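Local coordinates for listeriolysin O (Listeria monocytogenes, PDB 4CDB), which forms large oligomeric pores in cholesterol-containing host membranes after binding to them and undergoing a major conformational change, and so lyses the cell, at residues A[52-57]-A[61-66]; A[379-384]-A[393-398]; A[271-276]-A[373-378]; A[314-319]-A[343-348]. All coordinates share one frame; numbering follows the deposited sequence.

Interaction 1. Residues A[52-57]-A[61-66]; sequences KGYKDG and IVVEKK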
loop_
_atom_site.group_PDB
_atom_site.type_symbol
_atom_site.label_atom_id
_atom_site.label_comp_id
_atom_site.label_asym_id
_atom_site.label_seq_id
_atom_site.Cartn_x
_atom_site.Cartn_y
_atom_site.Cartn_z
ATOM N N LYS A 52 13.893 -14.466 -15.283
ATOM C CA LYS A 52 14.141 -14.381 -16.716
ATOM C C LYS A 52 14.751 -13.046 -17.125
ATOM O O LYS A 52 14.487 -12.008 -16.512
ATOM C CB LYS A 52 12.865 -14.656 -17.519
ATOM C CG LYS A 52 11.882 -13.499 -17.571
ATOM C CD LYS A 52 10.784 -13.772 -18.591
ATOM C CE LYS A 52 9.915 -12.542 -18.816
ATOM N NZ LYS A 52 8.879 -12.759 -19.869
ATOM N N GLY A 53 15.578 -13.088 -18.163
ATOM C CA GLY A 53 16.189 -11.890 -18.704
ATOM C C GLY A 53 15.951 -11.795 -20.197
ATOM O O GLY A 53 16.027 -12.797 -20.910
ATOM N N TYR A 54 15.658 -10.590 -20.673
ATOM C CA TYR A 54 15.402 -10.376 -22.092
ATOM C C TYR A 54 15.784 -8.966 -22.527
ATOM O O TYR A 54 15.961 -8.076 -21.696
ATOM C CB TYR A 54 13.932 -10.649 -22.420
ATOM C CG TYR A 54 12.958 -9.756 -21.685
ATOM C CD1 TYR A 54 12.505 -10.089 -20.416
ATOM C CD2 TYR A 54 12.486 -8.585 -22.264
ATOM C CE1 TYR A 54 11.612 -9.278 -19.742
ATOM C CE2 TYR A 54 11.593 -7.768 -21.597
ATOM C CZ TYR A 54 11.160 -8.120 -20.336
ATOM O OH TYR A 54 10.270 -7.312 -19.667
ATOM N N LYS A 55 15.905 -8.771 -23.836
ATOM C CA LYS A 55 16.302 -7.479 -24.382
ATOM C C LYS A 55 15.100 -6.734 -24.950
ATOM O O LYS A 55 14.264 -7.320 -25.636
ATOM C CB LYS A 55 17.358 -7.666 -25.472
ATOM C CG LYS A 55 18.039 -6.380 -25.908
ATOM C CD LYS A 55 19.107 -6.651 -26.956
ATOM C CE LYS A 55 20.387 -5.890 -26.649
ATOM N NZ LYS A 55 20.133 -4.437 -26.453
ATOM N N ASP A 56 15.017 -5.439 -24.661
ATOM C CA ASP A 56 13.932 -4.611 -25.175
ATOM C C ASP A 56 14.418 -3.188 -25.434
ATOM O O ASP A 56 14.571 -2.395 -24.504
ATOM C CB ASP A 56 12.752 -4.605 -24.200
ATOM C CG ASP A 56 11.528 -3.904 -24.764
ATOM O OD1 ASP A 56 10.767 -4.550 -25.515
ATOM O OD2 ASP A 56 11.325 -2.712 -24.452
ATOM N N GLY A 57 14.663 -2.877 -26.702
ATOM C CA GLY A 57 15.162 -1.569 -27.087
ATOM C C GLY A 57 16.629 -1.386 -26.749
ATOM O O GLY A 57 17.461 -2.239 -27.062
ATOM N N ILE A 61 16.344 -6.316 -19.687
ATOM C CA ILE A 61 15.470 -6.389 -18.522
ATOM C C ILE A 61 15.573 -7.729 -17.796
ATOM O O ILE A 61 15.403 -8.791 -18.401
ATOM C CB ILE A 61 13.992 -6.147 -18.904
ATOM C CG1 ILE A 61 13.847 -4.842 -19.689
ATOM C CG2 ILE A 61 13.117 -6.125 -17.656
ATOM C CD1 ILE A 61 14.222 -3.605 -18.900
ATOM N N VAL A 62 15.849 -7.669 -16.496
ATOM C CA VAL A 62 15.860 -8.861 -15.660
ATOM C C VAL A 62 14.649 -8.851 -14.722
ATOM O O VAL A 62 14.456 -7.906 -13.957
ATOM C CB VAL A 62 17.163 -8.963 -14.832
ATOM C CG1 VAL A 62 17.125 -10.194 -13.950
ATOM C CG2 VAL A 62 18.386 -9.000 -15.749
ATOM N N VAL A 63 13.827 -9.894 -14.790
ATOM C CA VAL A 63 12.624 -9.965 -13.964
ATOM C C VAL A 63 12.712 -11.095 -12.943
ATOM O O VAL A 63 12.846 -12.264 -13.310
ATOM C CB VAL A 63 11.354 -10.160 -14.825
ATOM C CG1 VAL A 63 10.122 -10.277 -13.935
ATOM C CG2 VAL A 63 11.200 -9.015 -15.817
ATOM N N GLU A 64 12.641 -10.735 -11.664
ATOM C CA GLU A 64 12.670 -11.710 -10.577
ATOM C C GLU A 64 11.331 -11.787 -9.842
ATOM O O GLU A 64 10.614 -10.792 -9.730
ATOM C CB GLU A 64 13.793 -11.387 -9.588
ATOM C CG GLU A 64 15.179 -11.819 -10.043
ATOM C CD GLU A 64 16.245 -11.553 -8.998
ATOM O OE1 GLU A 64 16.065 -10.617 -8.190
ATOM O OE2 GLU A 64 17.264 -12.277 -8.985
ATOM N N LYS A 65 11.005 -12.978 -9.348
ATOM C CA LYS A 65 9.772 -13.190 -8.597
ATOM C C LYS A 65 10.054 -13.937 -7.296
ATOM O O LYS A 65 10.863 -14.866 -7.269
ATOM C CB LYS A 65 8.752 -13.960 -9.442
ATOM C CG LYS A 65 8.292 -13.225 -10.690
ATOM C CD LYS A 65 7.265 -14.036 -11.463
ATOM C CE LYS A 65 6.817 -13.313 -12.722
ATOM N NZ LYS A 65 6.204 -11.990 -12.418
ATOM N N LYS A 66 9.388 -13.520 -6.223
ATOM C CA LYS A 66 9.531 -14.171 -4.926
ATOM C C LYS A 66 8.170 -14.370 -4.263
ATOM O O LYS A 66 7.286 -13.518 -4.363
ATOM C CB LYS A 66 10.453 -13.360 -4.010
ATOM C CG LYS A 66 10.731 -14.028 -2.664
ATOM C CD LYS A 66 11.309 -13.058 -1.636
ATOM C CE LYS A 66 12.823 -12.936 -1.736
ATOM N NZ LYS A 66 13.265 -12.162 -2.928
#
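Tyr54 sets its CG between its own backbone N and carbonyl carbon (chi1 61°), which lays the phenol over Ile61, its cross-strand partner. Ile61 offers CB to the ring face: Ile61 CB sits 4.0 Å from the centroid of the Tyr54 ring, 21° off the ring normal, a CH-pi contact displaced toward the CZ end. Because Ile61 CG2 stands anti to the backbone N, that methyl follows the ring outward and meets Tyr54 OH at 3.7 Å. Val63 CG2 adds an oblique contact with Tyr54 CE1 at 4.0 Å. Beneath these side chains the backbones form a textbook antiparallel pairing. Tyr54 with Ile61 and Lys52 with Val63 are hydrogen-bonded pairs, each tied by two bonds, the shortest being Ile61 N to Tyr54 O at 2.7 Å. Between them Gly53 and Val62 make the non-hydrogen-bonded pair, where Gly53 CA comes within 3.2 Å of Ile61 O in a CA-H...O contact. The example illustrates a beta hairpin in which one tyrosine ring lies on its direct cross-strand partner and reaches diagonally to Val63. Strand 52-56 forms one flank of strand 59-74; along the latter's other flank runs strand 362-385, where Val62 bonds to Lys374 and Ile61 packs on Ala375.

Interaction 2. Residues A[379-384]-A[393-398]; sequences GKINID and FNISWD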
loop_
_atom_site.group_PDB
_atom_site.type_symbol
_atom_site.label_atom_id
_atom_site.label_comp_id
_atom_site.label_asym_id
_atom_site.label_seq_id
_atom_site.Cartn_x
_atom_site.Cartn_y
_atom_site.Cartn_z
ATOM N N GLY A 379 25.456 0.098 -24.048
ATOM C CA GLY A 379 26.597 0.994 -24.046
ATOM C C GLY A 379 27.519 0.797 -25.234
ATOM O O GLY A 379 27.463 -0.227 -25.916
ATOM N N LYS A 380 28.373 1.785 -25.481
ATOM C CA LYS A 380 29.305 1.728 -26.600
ATOM C C LYS A 380 30.740 1.915 -26.125
ATOM O O LYS A 380 30.999 2.652 -25.172
ATOM C CB LYS A 380 28.961 2.802 -27.638
ATOM C CG LYS A 380 27.585 2.646 -28.274
ATOM C CD LYS A 380 27.276 3.798 -29.221
ATOM C CE LYS A 380 28.329 3.906 -30.311
ATOM N NZ LYS A 380 28.050 5.025 -31.251
ATOM N N ILE A 381 31.669 1.230 -26.785
ATOM C CA ILE A 381 33.088 1.492 -26.590
ATOM C C ILE A 381 33.642 2.126 -27.860
ATOM O O ILE A 381 33.659 1.500 -28.921
ATOM C CB ILE A 381 33.876 0.216 -26.260
ATOM C CG1 ILE A 381 33.307 -0.450 -25.009
ATOM C CG2 ILE A 381 35.348 0.537 -26.052
ATOM C CD1 ILE A 381 34.095 -1.661 -24.560
ATOM N N ASN A 382 34.083 3.374 -27.745
ATOM C CA ASN A 382 34.558 4.125 -28.899
ATOM C C ASN A 382 36.081 4.134 -28.978
ATOM O O ASN A 382 36.755 4.664 -28.093
ATOM C CB ASN A 382 34.004 5.551 -28.859
ATOM C CG ASN A 382 32.494 5.581 -28.703
ATOM O OD1 ASN A 382 31.770 4.895 -29.423
ATOM N ND2 ASN A 382 32.014 6.368 -27.747
ATOM N N ILE A 383 36.617 3.536 -30.038
ATOM C CA ILE A 383 38.061 3.429 -30.214
ATOM C C ILE A 383 38.584 4.493 -31.171
ATOM O O ILE A 383 38.045 4.673 -32.264
ATOM C CB ILE A 383 38.464 2.050 -30.774
ATOM C CG1 ILE A 383 37.909 0.933 -29.895
ATOM C CG2 ILE A 383 39.980 1.941 -30.894
ATOM C CD1 ILE A 383 38.415 0.972 -28.477
ATOM N N ASP A 384 39.638 5.190 -30.759
ATOM C CA ASP A 384 40.287 6.166 -31.624
ATOM C C ASP A 384 41.800 5.976 -31.608
ATOM O O ASP A 384 42.452 6.172 -30.584
ATOM C CB ASP A 384 39.928 7.592 -31.201
ATOM C CG ASP A 384 40.350 8.627 -32.226
ATOM O OD1 ASP A 384 41.559 8.932 -32.305
ATOM O OD2 ASP A 384 39.472 9.136 -32.953
ATOM N N PHE A 393 44.561 -4.179 -30.766
ATOM C CA PHE A 393 43.674 -4.130 -29.612
ATOM C C PHE A 393 43.221 -5.521 -29.202
ATOM O O PHE A 393 43.148 -6.436 -30.023
ATOM C CB PHE A 393 42.445 -3.268 -29.914
ATOM C CG PHE A 393 42.776 -1.856 -30.290
ATOM C CD1 PHE A 393 43.027 -1.516 -31.611
ATOM C CD2 PHE A 393 42.837 -0.865 -29.323
ATOM C CE1 PHE A 393 43.336 -0.214 -31.961
ATOM C CE2 PHE A 393 43.144 0.439 -29.669
ATOM C CZ PHE A 393 43.393 0.763 -30.989
ATOM N N ASN A 394 42.926 -5.673 -27.918
ATOM C CA ASN A 394 42.270 -6.872 -27.427
ATOM C C ASN A 394 41.175 -6.494 -26.438
ATOM O O ASN A 394 41.451 -6.162 -25.284
ATOM C CB ASN A 394 43.271 -7.832 -26.787
ATOM C CG ASN A 394 42.678 -9.202 -26.545
ATOM O OD1 ASN A 394 41.972 -9.420 -25.561
ATOM N ND2 ASN A 394 42.955 -10.134 -27.450
ATOM N N ILE A 395 39.932 -6.526 -26.902
ATOM C CA ILE A 395 38.812 -6.128 -26.066
ATOM C C ILE A 395 37.827 -7.279 -25.901
ATOM O O ILE A 395 37.358 -7.851 -26.885
ATOM C CB ILE A 395 38.102 -4.890 -26.642
ATOM C CG1 ILE A 395 39.108 -3.751 -26.825
ATOM C CG2 ILE A 395 36.958 -4.461 -25.739
ATOM C CD1 ILE A 395 38.511 -2.476 -27.357
ATOM N N SER A 396 37.532 -7.621 -24.650
ATOM C CA SER A 396 36.640 -8.733 -24.340
ATOM C C SER A 396 35.655 -8.356 -23.240
ATOM O O SER A 396 35.850 -7.368 -22.529
ATOM C CB SER A 396 37.446 -9.963 -23.916
ATOM O OG SER A 396 38.227 -9.688 -22.763
ATOM N N TRP A 397 34.595 -9.151 -23.110
ATOM C CA TRP A 397 33.582 -8.942 -22.080
ATOM C C TRP A 397 32.706 -10.182 -21.910
ATOM O O TRP A 397 32.760 -11.107 -22.722
ATOM C CB TRP A 397 32.709 -7.728 -22.417
ATOM C CG TRP A 397 31.912 -7.893 -23.674
ATOM C CD1 TRP A 397 30.640 -8.379 -23.781
ATOM C CD2 TRP A 397 32.334 -7.576 -25.005
ATOM N NE1 TRP A 397 30.244 -8.382 -25.096
ATOM C CE2 TRP A 397 31.266 -7.896 -25.868
ATOM C CE3 TRP A 397 33.510 -7.054 -25.551
ATOM C CZ2 TRP A 397 31.341 -7.708 -27.249
ATOM C CZ3 TRP A 397 33.581 -6.869 -26.921
ATOM C CH2 TRP A 397 32.504 -7.196 -27.754
ATOM N N ASP A 398 31.908 -10.194 -20.847
ATOM C CA ASP A 398 30.976 -11.288 -20.593
ATOM C C ASP A 398 29.538 -10.821 -20.780
ATOM O O ASP A 398 29.197 -9.692 -20.428
ATOM C CB ASP A 398 31.154 -11.833 -19.174
ATOM C CG ASP A 398 32.439 -12.616 -19.003
ATOM O OD1 ASP A 398 32.806 -13.367 -19.930
ATOM O OD2 ASP A 398 33.084 -12.478 -17.942
#
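Ile383 meets both Phe393 and Ile395 through different branches. From CB the side chain forks. The CG2 methyl, anti to the backbone N, slides past the phenyl group and lies over one face of the ring, 4.0 Å from the Phe393 centroid; its closest ring atom is Phe393 CZ, 3.6 Å from Ile383 CG2. The other branch leaves beside the backbone N and turns again at CG1 (chi2 -61°), carrying its end methyl inward until Ile383 CD1 meets Ile395 CD1 tip to tip at 3.6 Å. Two residues earlier Ile381 CD1 passes Ile395 CG2 in the opposite sense at 4.2 Å, a looser touch. The strands run antiparallel, at 173°, yet their axes stay 11.1 Å apart, a spacing bridged by side chains and not by backbone bonds. This is the classic face-to-face packing of a beta sandwich: strand 362-385 belongs to one sheet, strand 391-402 to the four-stranded sheet opposite, within the domain that also carries the conserved undecapeptide and the cholesterol-binding pair Thr477 and Leu478. Ile471, Ile473 and Ile430 extend the same core. With no hydrogen bond across the contact, the sheets are held here by apolar burial and close methyl-to-ring and methyl-to-methyl fit.

Interaction 3. Residues A[271-276]-A[373-378]; sequences NSHSTK and SKAYTD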
loop_
_atom_site.group_PDB
_atom_site.type_symbol
_atom_site.label_atom_id
_atom_site.label_comp_id
_atom_site.label_asym_id
_atom_site.label_seq_id
_atom_site.Cartn_x
_atom_site.Cartn_y
_atom_site.Cartn_z
ATOM N N ASN A 271 6.704 3.925 -14.455
ATOM C CA ASN A 271 7.280 2.928 -15.352
ATOM C C ASN A 271 8.735 2.631 -15.005
ATOM O O ASN A 271 9.377 1.788 -15.634
ATOM C CB ASN A 271 7.169 3.388 -16.807
ATOM C CG ASN A 271 7.684 4.800 -17.014
ATOM O OD1 ASN A 271 8.351 5.366 -16.147
ATOM N ND2 ASN A 271 7.375 5.377 -18.168
ATOM N N SER A 272 9.246 3.332 -13.999
ATOM C CA SER A 272 10.623 3.163 -13.558
ATOM C C SER A 272 10.900 1.763 -13.017
ATOM O O SER A 272 10.057 1.161 -12.350
ATOM C CB SER A 272 10.966 4.204 -12.492
ATOM O OG SER A 272 12.223 3.924 -11.902
ATOM N N HIS A 273 12.090 1.251 -13.308
ATOM C CA HIS A 273 12.495 -0.061 -12.827
ATOM C C HIS A 273 13.404 0.075 -11.612
ATOM O O HIS A 273 13.946 -0.913 -11.118
ATOM C CB HIS A 273 13.216 -0.839 -13.931
ATOM C CG HIS A 273 12.406 -1.013 -15.177
ATOM N ND1 HIS A 273 11.695 -2.159 -15.450
ATOM C CD2 HIS A 273 12.201 -0.184 -16.231
ATOM C CE1 HIS A 273 11.083 -2.031 -16.616
ATOM N NE2 HIS A 273 11.377 -0.840 -17.108
ATOM N N SER A 274 13.566 1.305 -11.133
ATOM C CA SER A 274 14.463 1.587 -10.017
ATOM C C SER A 274 14.045 0.900 -8.717
ATOM O O SER A 274 12.873 0.579 -8.517
ATOM C CB SER A 274 14.579 3.095 -9.792
ATOM O OG SER A 274 15.384 3.378 -8.662
ATOM N N THR A 275 15.016 0.682 -7.836
ATOM C CA THR A 275 14.763 0.045 -6.549
ATOM C C THR A 275 14.507 1.090 -5.465
ATOM O O THR A 275 14.374 0.759 -4.286
ATOM C CB THR A 275 15.949 -0.844 -6.130
ATOM O OG1 THR A 275 15.625 -1.546 -4.925
ATOM C CG2 THR A 275 17.193 0.004 -5.904
ATOM N N LYS A 276 14.433 2.353 -5.875
ATOM C CA LYS A 276 14.241 3.460 -4.943
ATOM C C LYS A 276 12.844 4.068 -5.029
ATOM O O LYS A 276 12.573 5.101 -4.415
ATOM C CB LYS A 276 15.281 4.554 -5.197
ATOM C CG LYS A 276 16.660 4.263 -4.637
ATOM C CD LYS A 276 17.596 5.435 -4.887
ATOM C CE LYS A 276 18.856 5.333 -4.044
ATOM N NZ LYS A 276 19.606 4.075 -4.305
ATOM N N SER A 373 12.033 -5.904 -10.832
ATOM C CA SER A 373 12.754 -5.864 -12.098
ATOM C C SER A 373 14.033 -5.032 -12.020
ATOM O O SER A 373 14.270 -4.315 -11.048
ATOM C CB SER A 373 11.850 -5.339 -13.214
ATOM O OG SER A 373 11.529 -3.979 -13.007
ATOM N N LYS A 374 14.852 -5.141 -13.061
ATOM C CA LYS A 374 16.121 -4.434 -13.132
ATOM C C LYS A 374 16.410 -4.107 -14.592
ATOM O O LYS A 374 16.350 -4.987 -15.454
ATOM C CB LYS A 374 17.241 -5.303 -12.556
ATOM C CG LYS A 374 18.142 -4.612 -11.541
ATOM C CD LYS A 374 19.063 -3.596 -12.195
ATOM C CE LYS A 374 20.288 -3.329 -11.329
ATOM N NZ LYS A 374 19.926 -2.883 -9.955
ATOM N N ALA A 375 16.711 -2.843 -14.869
ATOM C CA ALA A 375 16.960 -2.402 -16.237
ATOM C C ALA A 375 18.432 -2.067 -16.459
ATOM O O ALA A 375 19.015 -1.265 -15.727
ATOM C CB ALA A 375 16.084 -1.204 -16.577
ATOM N N TYR A 376 19.031 -2.684 -17.472
ATOM C CA TYR A 376 20.426 -2.421 -17.809
ATOM C C TYR A 376 20.533 -1.761 -19.180
ATOM O O TYR A 376 20.181 -2.363 -20.195
ATOM C CB TYR A 376 21.240 -3.716 -17.774
ATOM C CG TYR A 376 21.303 -4.370 -16.411
ATOM C CD1 TYR A 376 20.321 -5.264 -16.002
ATOM C CD2 TYR A 376 22.346 -4.096 -15.535
ATOM C CE1 TYR A 376 20.375 -5.865 -14.758
ATOM C CE2 TYR A 376 22.408 -4.694 -14.289
ATOM C CZ TYR A 376 21.418 -5.576 -13.907
ATOM O OH TYR A 376 21.471 -6.175 -12.668
ATOM N N THR A 377 21.020 -0.523 -19.206
ATOM C CA THR A 377 21.118 0.238 -20.449
ATOM C C THR A 377 22.304 -0.223 -21.297
ATOM O O THR A 377 23.366 -0.551 -20.765
ATOM C CB THR A 377 21.249 1.750 -20.174
ATOM O OG1 THR A 377 20.296 2.143 -19.180
ATOM C CG2 THR A 377 21.012 2.553 -21.447
ATOM N N ASP A 378 22.115 -0.247 -22.615
ATOM C CA ASP A 378 23.186 -0.596 -23.545
ATOM C C ASP A 378 24.301 0.439 -23.484
ATOM O O ASP A 378 24.116 1.528 -22.940
ATOM C CB ASP A 378 22.654 -0.691 -24.977
ATOM C CG ASP A 378 21.719 -1.865 -25.177
ATOM O OD1 ASP A 378 21.762 -2.807 -24.357
ATOM O OD2 ASP A 378 20.946 -1.852 -26.157
#
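His273 ND1 and Ser373 OG, 3.1 Å apart, form the polar bond that joins the loop 271-276 to the 373-377 part of strand 362-385. Either group could be the donor, and the angle of 155° makes it reasonably straight. The serine oxygen comes to the edge of the imidazole, near its plane, and is not stacked on it. Two torsions bring this about: Ser373 turns OG between its backbone N and carbonyl carbon (chi1 67°), while His273 places its ring beside its own N (chi1 -57°). Ala375, two residues further along the same side of the strand, completes the grip. Its methyl rests against the stem of the histidine, with Ala375 CB 3.9 Å from His273 CB and nearly as close to CG, meeting the ring obliquely.

The loop is itself shaped by two successive ST turns. Ser272 OG accepts from Ser274 N at 3.0 Å, and Ser274 OG accepts from Lys276 N at 3.1 Å, which leads the chain to the N-cap of helix 277-286. Gln207 NE2 bonds to the carbonyls of both serines. Residues 274-283 become a membrane-spanning beta strand in the pore; the contact is made by His273, just before that range, and holds the loop against strand 362-385.

Chemically, it is a small surface contact of one hydrogen bond and one methyl against the histidine, and a link this slight would probably not hinder the rearrangement of the neighbouring segment.

Interaction 4. Residues A[314-319]-A[343-348]; sequences AKDEVQ and PGVPIA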
loop_
_atom_site.group_PDB
_atom_site.type_symbol
_atom_site.label_atom_id
_atom_site.label_comp_id
_atom_site.label_asym_id
_atom_site.label_seq_id
_atom_site.Cartn_x
_atom_site.Cartn_y
_atom_site.Cartn_z
ATOM N N ALA A 314 -19.034 18.726 1.757
ATOM C CA ALA A 314 -20.168 18.982 2.640
ATOM C C ALA A 314 -21.114 17.788 2.744
ATOM O O ALA A 314 -21.450 17.346 3.843
ATOM C CB ALA A 314 -20.925 20.224 2.184
ATOM N N LYS A 315 -21.542 17.273 1.599
ATOM C CA LYS A 315 -22.444 16.127 1.575
ATOM C C LYS A 315 -21.684 14.813 1.448
ATOM O O LYS A 315 -20.652 14.616 2.090
ATOM C CB LYS A 315 -23.470 16.264 0.445
ATOM C CG LYS A 315 -24.801 16.868 0.880
ATOM C CD LYS A 315 -24.639 18.283 1.417
ATOM C CE LYS A 315 -25.157 18.405 2.844
ATOM N NZ LYS A 315 -24.340 17.620 3.814
ATOM N N ASP A 316 -22.205 13.913 0.621
ATOM C CA ASP A 316 -21.568 12.624 0.399
ATOM C C ASP A 316 -20.914 12.598 -0.977
ATOM O O ASP A 316 -20.997 11.610 -1.703
ATOM C CB ASP A 316 -22.589 11.494 0.530
ATOM C CG ASP A 316 -23.373 11.568 1.826
ATOM O OD1 ASP A 316 -22.815 12.052 2.834
ATOM O OD2 ASP A 316 -24.550 11.148 1.837
ATOM N N GLU A 317 -20.260 13.702 -1.321
ATOM C CA GLU A 317 -19.620 13.856 -2.620
ATOM C C GLU A 317 -18.331 13.040 -2.703
ATOM O O GLU A 317 -17.537 13.016 -1.761
ATOM C CB GLU A 317 -19.331 15.336 -2.880
ATOM C CG GLU A 317 -18.867 15.658 -4.290
ATOM C CD GLU A 317 -18.549 17.132 -4.472
ATOM O OE1 GLU A 317 -17.487 17.575 -3.989
ATOM O OE2 GLU A 317 -19.362 17.846 -5.095
ATOM N N VAL A 318 -18.133 12.364 -3.831
ATOM C CA VAL A 318 -16.920 11.587 -4.060
ATOM C C VAL A 318 -16.032 12.278 -5.088
ATOM O O VAL A 318 -16.454 12.517 -6.219
ATOM C CB VAL A 318 -17.246 10.171 -4.557
ATOM C CG1 VAL A 318 -15.965 9.387 -4.808
ATOM C CG2 VAL A 318 -18.122 9.456 -3.549
ATOM N N GLN A 319 -14.806 12.601 -4.692
ATOM C CA GLN A 319 -13.869 13.262 -5.596
ATOM C C GLN A 319 -12.826 12.301 -6.151
ATOM O O GLN A 319 -12.233 11.516 -5.409
ATOM C CB GLN A 319 -13.169 14.434 -4.905
ATOM C CG GLN A 319 -13.826 15.784 -5.143
ATOM C CD GLN A 319 -12.840 16.933 -5.070
ATOM O OE1 GLN A 319 -12.535 17.568 -6.080
ATOM N NE2 GLN A 319 -12.335 17.207 -3.873
ATOM N N PRO A 343 -18.327 17.651 8.087
ATOM C CA PRO A 343 -18.487 16.918 9.348
ATOM C C PRO A 343 -17.872 15.524 9.320
ATOM O O PRO A 343 -17.618 14.954 10.382
ATOM C CB PRO A 343 -20.013 16.813 9.510
ATOM C CG PRO A 343 -20.620 17.464 8.276
ATOM C CD PRO A 343 -19.536 17.570 7.257
ATOM N N GLY A 344 -17.645 14.983 8.128
ATOM C CA GLY A 344 -17.044 13.669 7.996
ATOM C C GLY A 344 -18.060 12.549 7.878
ATOM O O GLY A 344 -19.210 12.686 8.299
ATOM N N VAL A 345 -17.625 11.433 7.303
ATOM C CA VAL A 345 -18.485 10.274 7.111
ATOM C C VAL A 345 -17.865 9.087 7.836
ATOM O O VAL A 345 -16.679 9.122 8.168
ATOM C CB VAL A 345 -18.635 9.945 5.608
ATOM C CG1 VAL A 345 -19.223 11.132 4.861
ATOM C CG2 VAL A 345 -17.292 9.545 5.012
ATOM N N PRO A 346 -18.662 8.037 8.105
ATOM C CA PRO A 346 -18.066 6.828 8.688
ATOM C C PRO A 346 -16.998 6.234 7.765
ATOM O O PRO A 346 -17.252 6.028 6.573
ATOM C CB PRO A 346 -19.258 5.872 8.807
ATOM C CG PRO A 346 -20.455 6.773 8.894
ATOM C CD PRO A 346 -20.130 7.930 7.996
ATOM N N ILE A 347 -15.814 5.977 8.310
ATOM C CA ILE A 347 -14.711 5.452 7.513
ATOM C C ILE A 347 -14.061 4.228 8.153
ATOM O O ILE A 347 -13.284 3.520 7.512
ATOM C CB ILE A 347 -13.642 6.534 7.244
ATOM C CG1 ILE A 347 -13.213 7.206 8.550
ATOM C CG2 ILE A 347 -14.165 7.571 6.261
ATOM C CD1 ILE A 347 -12.223 8.342 8.353
ATOM N N ALA A 348 -14.384 3.986 9.419
ATOM C CA ALA A 348 -13.881 2.822 10.141
ATOM C C ALA A 348 -14.725 2.573 11.382
ATOM O O ALA A 348 -15.337 3.497 11.917
ATOM C CB ALA A 348 -12.428 3.025 10.530
#
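Val345 and Asp316 meet methyl to carboxylate: Asp316 OD1 lies 4.2 Å from Val345 CG1. The two residues take part differently. The bond from CA to CB of Val345 already points to the loop, and its CG1 continues beside the backbone N (chi1 -59°). Asp316 starts off neither toward nor away from its partner, and a similar first torsion (chi1 -52°) then swings the acid group nearer. Since Asp316 also touches a neighbouring molecule in the crystal, its exact orientation may owe something to lattice contacts.

A second touch lies two residues earlier in each segment. Here Pro343 turns the CD corner of its ring to a backbone oxygen, with Pro343 CD 3.9 Å from Ala314 O, while the methyl of Ala314 points away. That oxygen has a closer companion within its own loop: Lys315 NZ donates to Ala314 O at 2.9 Å, approaching from above the carbonyl plane at a C=O...N angle of 103°. The lysine is poorly ordered, so this bond should be read with caution. Between the two contact points of the other segment, Gly344 takes a positive phi as the chain passes from Pro343 into strand 345-353.

The contact joins the loop between strands 303-310 and 319-324 to the beginning of a strand that pairs with 252-260, Val345 bonding through its backbone to Gly261. Its chemistry is that of weak surface apposition: oxygens lie loosely opposite aliphatic carbons, no hydrogen bond or salt bridge crosses, and between these two segments nothing polar holds the loop.

In the fold
Read from the N terminus, interaction 1 closes first, with only three residues between its segments, as a local hairpin. Interaction 3 then opens at 271-276 and closes almost a hundred residues later at 373-378; interaction 4 is nested wholly inside that long loop, on the opposite side of the molecule's centre. Interaction 2 opens directly after 378 and closes a short excursion of eight residues. No loops cross. Strand 362-385 is the common thread: it touches the hairpin, for instance through the Lys55-Asp378 salt bridge, receives the loop preceding helix 277-286, and runs on into the beta sandwich, thereby linking the pore-forming region with the membrane-binding domain.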